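Local coordinates for beta-lactamase/D-alanine Carboxypeptidase (Yersinia pestis, PDB 3RJU), which probably hydrolyses beta-lactams or trims the terminal D-alanine from peptidoglycan peptides, as a serine hydrolase of the beta-lactamase and penicillin-binding protein family, at residues R257-L268 against Q279-Y289; T197-C205 against C217-G225. All blocks are in the same frame, centred on the assembly; numbering follows the deposited sequence.

Interaction 1 (R257-L268 against Q279-Y289); sequences REQALYFQRGDL and QADALGLGWVY
A classic beta bulge joins the outermost strand 261-264 to strand 282-284: Tyr262 and Phe263 both face Leu283, and Leu283 O takes both of their N-H groups, from Tyr262 N at 2.9 Å and from Phe263 N nearly as close. Leu283 N returns a 2.7 Å bond to Phe263 O. Just before the bulge, Leu261 sets both methyls against Tyr289 CB, and CD1 also reaches Ala282 CB. Tyr262 CE2 meets Leu285 CD2 at 3.6 Å, the two side chains crossing at a slant, and Leu109 of helix 108-113 touches both.

Past the strand, Arg265 N bonds to Asp281 O from well above the carbonyl plane. The Arg265 side chain leaves anti to its own N (chi1 -166°) and stays extended to NE, which carries NH1 to Ala280 O at 2.9 Å, with the oxygen close to the guanidinium plane. Gln279 CG lies over one face of that guanidinium, its amide stacked only 19° from parallel. NH1 also has a salt bridge to Asp275, so one nitrogen serves two acceptors.

At the helix end the pairing gives way to water. One molecule links Glu258 O, Ala260 O and Leu285 N; a second joins Glu258 OE1 to Trp287 NE1, while Lys252 and Ser254 hold the same carboxylate. Gln259 crosses the indole with CG over the five-membered ring, 3.9 Å from its centroid, and NE2 above the six-membered ring, the amide standing nearly upright on it at 84°. Phe243 meets Trp287 edge-to-face. Leu285, centre of an inverse gamma turn, lies in the tight connection of the hairpin 282-290, on which strand 261-264 adds the outer antiparallel strand of the large sheet typical of this family.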
loop_
_atom_site.group_PDB
_atom_site.type_symbol
_atom_site.label_atom_id
_atom_site.label_comp_id
_atom_site.label_asym_id
_atom_site.label_seq_id
_atom_site.Cartn_x
_atom_site.Cartn_y
_atom_site.Cartn_z
ATOM N N ARG A 257 10.822 -12.052 -3.469
ATOM C CA ARG A 257 10.482 -11.574 -4.808
ATOM C C ARG A 257 9.595 -10.343 -4.709
ATOM O O ARG A 257 9.725 -9.397 -5.486
ATOM C CB ARG A 257 9.809 -12.675 -5.636
ATOM C CG ARG A 257 10.798 -13.686 -6.213
ATOM C CD ARG A 257 10.084 -14.771 -7.002
ATOM N NE ARG A 257 9.659 -15.866 -6.132
ATOM C CZ ARG A 257 8.401 -16.214 -5.892
ATOM N NH1 ARG A 257 7.384 -15.539 -6.444
ATOM N NH2 ARG A 257 8.162 -17.225 -5.070
ATOM N N GLU A 258 8.690 -10.331 -3.735
ATOM C CA GLU A 258 7.800 -9.183 -3.601
ATOM C C GLU A 258 8.557 -7.924 -3.252
ATOM O O GLU A 258 8.134 -6.838 -3.628
ATOM C CB GLU A 258 6.739 -9.439 -2.546
ATOM C CG GLU A 258 5.652 -10.401 -3.021
ATOM C CD GLU A 258 4.668 -10.733 -1.927
ATOM O OE1 GLU A 258 4.252 -9.811 -1.192
ATOM O OE2 GLU A 258 4.312 -11.922 -1.793
ATOM N N GLN A 259 9.671 -8.079 -2.536
ATOM C CA GLN A 259 10.449 -6.933 -2.049
ATOM C C GLN A 259 11.703 -6.668 -2.868
ATOM O O GLN A 259 12.555 -5.862 -2.480
ATOM C CB GLN A 259 10.773 -7.113 -0.556
ATOM C CG GLN A 259 9.513 -7.086 0.277
ATOM C CD GLN A 259 9.773 -6.986 1.764
ATOM O OE1 GLN A 259 10.649 -7.665 2.302
ATOM N NE2 GLN A 259 8.999 -6.133 2.444
ATOM N N ALA A 260 11.795 -7.316 -4.026
ATOM C CA ALA A 260 12.924 -7.088 -4.923
ATOM C C ALA A 260 12.929 -5.641 -5.405
ATOM O O ALA A 260 11.876 -5.048 -5.688
ATOM C CB ALA A 260 12.856 -8.037 -6.114
ATOM N N LEU A 261 14.122 -5.073 -5.512
ATOM C CA LEU A 261 14.258 -3.699 -5.944
ATOM C C LEU A 261 14.641 -3.642 -7.409
ATOM O O LEU A 261 15.493 -4.406 -7.859
ATOM C CB LEU A 261 15.313 -3.005 -5.113
ATOM C CG LEU A 261 14.909 -2.968 -3.639
ATOM C CD1 LEU A 261 16.066 -2.450 -2.840
ATOM C CD2 LEU A 261 13.665 -2.101 -3.437
ATOM N N TYR A 262 14.034 -2.710 -8.134
ATOM C CA TYR A 262 14.182 -2.640 -9.590
ATOM C C TYR A 262 14.848 -1.387 -10.111
ATOM O O TYR A 262 15.492 -1.427 -11.173
ATOM C CB TYR A 262 12.842 -2.868 -10.298
ATOM C CG TYR A 262 12.448 -4.318 -10.260
ATOM C CD1 TYR A 262 12.794 -5.191 -11.291
ATOM C CD2 TYR A 262 11.801 -4.847 -9.151
ATOM C CE1 TYR A 262 12.450 -6.535 -11.240
ATOM C CE2 TYR A 262 11.442 -6.192 -9.095
ATOM C CZ TYR A 262 11.785 -7.036 -10.127
ATOM O OH TYR A 262 11.447 -8.365 -10.062
ATOM N N PHE A 263 14.695 -0.270 -9.393
ATOM C CA PHE A 263 15.349 0.971 -9.806
ATOM C C PHE A 263 16.033 1.637 -8.624
ATOM O O PHE A 263 15.374 2.045 -7.666
ATOM C CB PHE A 263 14.347 1.956 -10.428
ATOM C CG PHE A 263 13.694 1.441 -11.676
ATOM C CD1 PHE A 263 14.245 1.694 -12.933
ATOM C CD2 PHE A 263 12.529 0.695 -11.602
ATOM C CE1 PHE A 263 13.647 1.196 -14.083
ATOM C CE2 PHE A 263 11.926 0.209 -12.743
ATOM C CZ PHE A 263 12.490 0.450 -13.984
ATOM N N GLN A 264 17.350 1.766 -8.693
ATOM C CA GLN A 264 18.052 2.641 -7.764
ATOM C C GLN A 264 17.695 4.086 -8.123
ATOM O O GLN A 264 17.428 4.395 -9.293
ATOM C CB GLN A 264 19.557 2.441 -7.897
ATOM C CG GLN A 264 20.008 1.048 -7.497
ATOM C CD GLN A 264 19.658 0.709 -6.052
ATOM O OE1 GLN A 264 19.839 1.521 -5.157
ATOM N NE2 GLN A 264 19.140 -0.498 -5.829
ATOM N N ARG A 265 17.708 4.979 -7.143
ATOM C CA ARG A 265 17.330 6.362 -7.403
ATOM C C ARG A 265 18.152 6.953 -8.551
ATOM O O ARG A 265 17.621 7.644 -9.427
ATOM C CB ARG A 265 17.512 7.213 -6.138
ATOM C CG ARG A 265 16.833 8.552 -6.234
ATOM C CD ARG A 265 17.032 9.393 -4.972
ATOM N NE ARG A 265 16.324 10.664 -5.067
ATOM C CZ ARG A 265 15.047 10.842 -4.721
ATOM N NH1 ARG A 265 14.332 9.838 -4.223
ATOM N NH2 ARG A 265 14.479 12.032 -4.878
ATOM N N GLY A 266 19.449 6.655 -8.551
ATOM C CA GLY A 266 20.345 7.172 -9.564
ATOM C C GLY A 266 20.171 6.542 -10.935
ATOM O O GLY A 266 20.780 7.021 -11.891
ATOM N N ASP A 267 19.358 5.482 -11.038
ATOM C CA ASP A 267 19.099 4.811 -12.319
ATOM C C ASP A 267 17.991 5.536 -13.086
ATOM O O ASP A 267 17.693 5.159 -14.227
ATOM C CB ASP A 267 18.572 3.374 -12.130
ATOM C CG ASP A 267 19.574 2.405 -11.531
ATOM O OD1 ASP A 267 20.800 2.596 -11.689
ATOM O OD2 ASP A 267 19.083 1.402 -10.914
ATOM N N LEU A 268 17.328 6.504 -12.442
ATOM C CA LEU A 268 16.227 7.264 -13.050
ATOM C C LEU A 268 16.601 8.719 -13.289
ATOM O O LEU A 268 17.387 9.313 -12.541
ATOM C CB LEU A 268 14.989 7.224 -12.141
ATOM C CG LEU A 268 14.415 5.825 -11.970
ATOM C CD1 LEU A 268 13.482 5.794 -10.765
ATOM C CD2 LEU A 268 13.700 5.398 -13.247
ATOM N N GLN A 279 13.652 10.270 1.631
ATOM C CA GLN A 279 14.189 10.016 0.298
ATOM C C GLN A 279 14.131 8.544 -0.073
ATOM O O GLN A 279 14.592 7.687 0.688
ATOM C CB GLN A 279 15.632 10.492 0.202
ATOM C CG GLN A 279 16.291 10.173 -1.123
ATOM C CD GLN A 279 17.655 10.820 -1.230
ATOM O OE1 GLN A 279 17.772 12.051 -1.285
ATOM N NE2 GLN A 279 18.702 9.996 -1.221
ATOM N N ALA A 280 13.568 8.274 -1.253
ATOM C CA ALA A 280 13.523 6.934 -1.803
ATOM C C ALA A 280 14.857 6.628 -2.447
ATOM O O ALA A 280 15.237 7.249 -3.442
ATOM C CB ALA A 280 12.404 6.818 -2.847
ATOM N N ASP A 281 15.581 5.675 -1.880
ATOM C CA ASP A 281 16.866 5.285 -2.458
ATOM C C ASP A 281 16.756 4.191 -3.522
ATOM O O ASP A 281 17.630 4.066 -4.396
ATOM C CB ASP A 281 17.838 4.913 -1.351
ATOM C CG ASP A 281 18.191 6.110 -0.505
ATOM O OD1 ASP A 281 18.603 7.126 -1.107
ATOM O OD2 ASP A 281 18.016 6.060 0.731
ATOM N N ALA A 282 15.680 3.406 -3.462
ATOM C CA ALA A 282 15.397 2.437 -4.521
ATOM C C ALA A 282 13.910 2.184 -4.572
ATOM O O ALA A 282 13.219 2.288 -3.546
ATOM C CB ALA A 282 16.190 1.119 -4.328
ATOM N N LEU A 283 13.408 1.880 -5.767
ATOM C CA LEU A 283 11.996 1.581 -5.946
ATOM C C LEU A 283 11.827 0.103 -6.247
ATOM O O LEU A 283 12.545 -0.458 -7.103
ATOM C CB LEU A 283 11.426 2.388 -7.118
ATOM C CG LEU A 283 11.593 3.910 -7.075
ATOM C CD1 LEU A 283 10.789 4.576 -8.194
ATOM C CD2 LEU A 283 11.234 4.470 -5.724
ATOM N N GLY A 284 10.893 -0.535 -5.547
ATOM C CA GLY A 284 10.523 -1.897 -5.859
ATOM C C GLY A 284 9.138 -1.951 -6.476
ATOM O O GLY A 284 8.690 -1.018 -7.169
ATOM N N LEU A 285 8.449 -3.049 -6.204
ATOM C CA LEU A 285 7.112 -3.285 -6.702
ATOM C C LEU A 285 6.175 -2.698 -5.650
ATOM O O LEU A 285 5.708 -3.399 -4.734
ATOM C CB LEU A 285 6.891 -4.793 -6.882
ATOM C CG LEU A 285 7.986 -5.470 -7.747
ATOM C CD1 LEU A 285 7.792 -6.983 -7.823
ATOM C CD2 LEU A 285 8.109 -4.842 -9.173
ATOM N N GLY A 286 5.956 -1.391 -5.752
ATOM C CA GLY A 286 5.213 -0.652 -4.744
ATOM C C GLY A 286 6.083 -0.287 -3.552
ATOM O O GLY A 286 6.093 0.861 -3.118
ATOM N N TRP A 287 6.779 -1.273 -2.992
ATOM C CA TRP A 287 7.706 -1.038 -1.888
ATOM C C TRP A 287 8.713 0.040 -2.256
ATOM O O TRP A 287 9.151 0.136 -3.410
ATOM C CB TRP A 287 8.477 -2.321 -1.564
ATOM C CG TRP A 287 7.625 -3.382 -0.979
ATOM C CD1 TRP A 287 7.041 -4.453 -1.635
ATOM C CD2 TRP A 287 7.245 -3.503 0.400
ATOM N NE1 TRP A 287 6.313 -5.212 -0.730
ATOM C CE2 TRP A 287 6.427 -4.649 0.516
ATOM C CE3 TRP A 287 7.502 -2.734 1.551
ATOM C CZ2 TRP A 287 5.892 -5.063 1.738
ATOM C CZ3 TRP A 287 6.969 -3.148 2.756
ATOM C CH2 TRP A 287 6.171 -4.301 2.841
ATOM N N VAL A 288 9.096 0.821 -1.253
ATOM C CA VAL A 288 10.114 1.838 -1.392
ATOM C C VAL A 288 11.202 1.553 -0.373
ATOM O O VAL A 288 10.900 1.306 0.804
ATOM C CB VAL A 288 9.527 3.242 -1.144
ATOM C CG1 VAL A 288 10.650 4.326 -1.059
ATOM C CG2 VAL A 288 8.519 3.585 -2.240
ATOM N N TYR A 289 12.461 1.614 -0.813
ATOM C CA TYR A 289 13.581 1.362 0.079
ATOM C C TYR A 289 14.297 2.657 0.401
ATOM O O TYR A 289 14.587 3.453 -0.493
ATOM C CB TYR A 289 14.577 0.379 -0.545
ATOM C CG TYR A 289 15.832 0.198 0.275
ATOM C CD1 TYR A 289 15.796 -0.482 1.484
ATOM C CD2 TYR A 289 17.057 0.701 -0.166
ATOM C CE1 TYR A 289 16.946 -0.651 2.249
ATOM C CE2 TYR A 289 18.218 0.540 0.594
ATOM C CZ TYR A 289 18.153 -0.146 1.793
ATOM O OH TYR A 289 19.283 -0.315 2.561
HETATM O O HOH W 1 9.589 -4.649 -4.258
HETATM O O HOH W 2 4.188 -7.087 -1.508
#

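Interaction 2 (T197-C205 against C217-G225); sequences TLTPTAEQC and CGNTVAAAG
Leu198 fills the tight end of this contact. Its CB meets Val221 CG2 at 3.7 Å, CD1 reaches Ala224 CB at the same distance, and CD2 lies against Thr220 OG1, the hydroxyl that bonds to Gly228 O. Leu183 of helix 179-191 and Ile229 also touch the leucine. Its carbonyl is fixed as well: Thr220 N meets Leu198 O at 2.9 Å, in the carbonyl plane and almost straight at 172°.

At the other end the link is covalent. The disulfide Cys205 SG to Cys217 SG (2.1 Å, chi3 -72°) ties the short helix 202-205 to the start of the loop 217-225, closing the chain between them into a ring. With chi1 at 180°, Cys217 swings SG away from its own N towards Cys205; Pro200 CG rests on the same sulfur, Cys217 SG, at 3.7 Å, and Tyr230 touches both Pro200 and Cys217. A capping box between Thr201 and Gln204 starts the helix.

The solvent side is thinner. Thr199 and Asn219, both exposed, run side by side in the same direction, with Thr199 CG2 3.5 Å from Asn219 ND2. Asn219 turns OD1 back to Val221 N in an Asx turn, so its amide oxygen serves its own loop.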
loop_
_atom_site.group_PDB
_atom_site.type_symbol
_atom_site.label_atom_id
_atom_site.label_comp_id
_atom_site.label_asym_id
_atom_site.label_seq_id
_atom_site.Cartn_x
_atom_site.Cartn_y
_atom_site.Cartn_z
ATOM N N THR A 197 -11.153 -6.234 2.306
ATOM C CA THR A 197 -12.173 -6.285 1.272
ATOM C C THR A 197 -12.263 -4.973 0.498
ATOM O O THR A 197 -11.850 -3.926 0.996
ATOM C CB THR A 197 -13.560 -6.595 1.903
ATOM O OG1 THR A 197 -14.542 -6.737 0.869
ATOM C CG2 THR A 197 -13.999 -5.489 2.873
ATOM N N LEU A 198 -12.792 -5.049 -0.725
ATOM C CA LEU A 198 -13.143 -3.886 -1.529
ATOM C C LEU A 198 -14.650 -3.686 -1.519
ATOM O O LEU A 198 -15.167 -2.714 -2.073
ATOM C CB LEU A 198 -12.684 -4.080 -2.977
ATOM C CG LEU A 198 -11.175 -4.146 -3.188
ATOM C CD1 LEU A 198 -10.827 -4.868 -4.497
ATOM C CD2 LEU A 198 -10.554 -2.748 -3.125
ATOM N N THR A 199 -15.357 -4.607 -0.882
ATOM C CA THR A 199 -16.810 -4.583 -0.890
ATOM C C THR A 199 -17.359 -4.851 0.520
ATOM O O THR A 199 -17.945 -5.906 0.786
ATOM C CB THR A 199 -17.362 -5.639 -1.881
ATOM O OG1 THR A 199 -16.864 -6.934 -1.524
ATOM C CG2 THR A 199 -16.895 -5.332 -3.313
ATOM N N PRO A 200 -17.163 -3.895 1.435
ATOM C CA PRO A 200 -17.593 -4.127 2.818
ATOM C C PRO A 200 -19.102 -4.273 2.977
ATOM O O PRO A 200 -19.895 -3.663 2.246
ATOM C CB PRO A 200 -17.089 -2.884 3.559
ATOM C CG PRO A 200 -16.992 -1.830 2.495
ATOM C CD PRO A 200 -16.564 -2.562 1.250
ATOM N N THR A 201 -19.490 -5.092 3.943
ATOM C CA THR A 201 -20.892 -5.215 4.316
ATOM C C THR A 201 -21.296 -4.071 5.238
ATOM O O THR A 201 -20.450 -3.292 5.694
ATOM C CB THR A 201 -21.127 -6.505 5.087
ATOM O OG1 THR A 201 -20.368 -6.459 6.305
ATOM C CG2 THR A 201 -20.697 -7.713 4.257
ATOM N N ALA A 202 -22.588 -3.983 5.542
ATOM C CA ALA A 202 -23.060 -2.999 6.513
ATOM C C ALA A 202 -22.416 -3.216 7.882
ATOM O O ALA A 202 -22.050 -2.250 8.566
ATOM C CB ALA A 202 -24.592 -3.055 6.635
ATOM N N GLU A 203 -22.284 -4.478 8.281
ATOM C CA GLU A 203 -21.689 -4.823 9.576
ATOM C C GLU A 203 -20.223 -4.382 9.619
ATOM O O GLU A 203 -19.720 -3.970 10.674
ATOM C CB GLU A 203 -21.818 -6.327 9.848
ATOM C CG GLU A 203 -21.381 -6.763 11.243
ATOM C CD GLU A 203 -19.876 -6.887 11.376
ATOM O OE1 GLU A 203 -19.206 -7.154 10.344
ATOM O OE2 GLU A 203 -19.365 -6.721 12.514
ATOM N N GLN A 204 -19.532 -4.458 8.484
ATOM C CA GLN A 204 -18.159 -3.979 8.433
ATOM C C GLN A 204 -18.117 -2.460 8.448
ATOM O O GLN A 204 -17.352 -1.858 9.208
ATOM C CB GLN A 204 -17.442 -4.552 7.195
ATOM C CG GLN A 204 -17.183 -6.044 7.354
ATOM C CD GLN A 204 -16.732 -6.726 6.071
ATOM O OE1 GLN A 204 -17.210 -6.412 4.977
ATOM N NE2 GLN A 204 -15.801 -7.661 6.203
ATOM N N CYS A 205 -18.957 -1.839 7.632
ATOM C CA CYS A 205 -19.000 -0.380 7.568
ATOM C C CYS A 205 -19.246 0.322 8.913
ATOM O O CYS A 205 -18.674 1.390 9.177
ATOM C CB CYS A 205 -20.004 0.084 6.520
ATOM S SG CYS A 205 -19.377 -0.133 4.809
ATOM N N CYS A 217 -18.802 4.808 3.477
ATOM C CA CYS A 217 -18.232 3.482 3.358
ATOM C C CYS A 217 -18.946 2.731 2.243
ATOM O O CYS A 217 -20.108 2.366 2.372
ATOM C CB CYS A 217 -18.358 2.750 4.695
ATOM S SG CYS A 217 -17.693 1.068 4.718
ATOM N N GLY A 218 -18.254 2.512 1.133
ATOM C CA GLY A 218 -18.888 1.867 -0.002
ATOM C C GLY A 218 -17.943 0.983 -0.775
ATOM O O GLY A 218 -16.825 0.716 -0.344
ATOM N N ASN A 219 -18.424 0.501 -1.910
ATOM C CA ASN A 219 -17.655 -0.341 -2.807
ATOM C C ASN A 219 -16.511 0.489 -3.384
ATOM O O ASN A 219 -16.733 1.573 -3.928
ATOM C CB ASN A 219 -18.610 -0.842 -3.899
ATOM C CG ASN A 219 -17.928 -1.682 -4.973
ATOM O OD1 ASN A 219 -16.934 -1.272 -5.569
ATOM N ND2 ASN A 219 -18.497 -2.853 -5.249
ATOM N N THR A 220 -15.286 -0.015 -3.244
ATOM C CA THR A 220 -14.105 0.684 -3.726
ATOM C C THR A 220 -13.357 -0.124 -4.795
ATOM O O THR A 220 -12.147 0.073 -5.024
ATOM C CB THR A 220 -13.155 0.977 -2.563
ATOM O OG1 THR A 220 -12.877 -0.242 -1.867
ATOM C CG2 THR A 220 -13.763 2.015 -1.586
ATOM N N VAL A 221 -14.073 -1.012 -5.474
ATOM C CA VAL A 221 -13.452 -1.828 -6.509
ATOM C C VAL A 221 -12.800 -0.982 -7.623
ATOM O O VAL A 221 -11.822 -1.416 -8.247
ATOM C CB VAL A 221 -14.458 -2.840 -7.092
ATOM C CG1 VAL A 221 -13.893 -3.510 -8.356
ATOM C CG2 VAL A 221 -14.813 -3.869 -6.043
ATOM N N ALA A 222 -13.316 0.223 -7.860
ATOM C CA ALA A 222 -12.701 1.122 -8.845
ATOM C C ALA A 222 -11.212 1.371 -8.576
ATOM O O ALA A 222 -10.435 1.581 -9.509
ATOM C CB ALA A 222 -13.433 2.433 -8.916
ATOM N N ALA A 223 -10.818 1.351 -7.303
ATOM C CA ALA A 223 -9.421 1.568 -6.935
ATOM C C ALA A 223 -8.790 0.273 -6.402
ATOM O O ALA A 223 -7.944 0.297 -5.504
ATOM C CB ALA A 223 -9.318 2.694 -5.889
ATOM N N ALA A 224 -9.196 -0.854 -6.978
ATOM C CA ALA A 224 -8.765 -2.175 -6.534
ATOM C C ALA A 224 -7.250 -2.342 -6.480
ATOM O O ALA A 224 -6.725 -3.033 -5.610
ATOM C CB ALA A 224 -9.364 -3.235 -7.442
ATOM N N GLY A 225 -6.553 -1.744 -7.437
ATOM C CA GLY A 225 -5.113 -1.846 -7.501
ATOM C C GLY A 225 -4.353 -0.758 -6.757
ATOM O O GLY A 225 -3.237 -1.008 -6.276
#

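Interactions 1 and 2 lie on opposite sides of the chain's centre, their own centres about 29 Å apart and their nearest atoms about 9 Å, and they share no helix or strand. Both are partly buried. Interaction 1 belongs to the large antiparallel sheet and relies on strand pairing, an arginine bound to a backbone carbonyl and ordered water; interaction 2 joins loops and one short helix, with a single backbone bond between its segments and a disulfide. Each has an inner leucine against a helix, Leu285 on helix 64-77 and Leu198 on helix 179-191. Charged groups take part in the first contact, whereas the second rests on apolar packing and the disulfide, with its exposed threonine and asparagine at the solvent side.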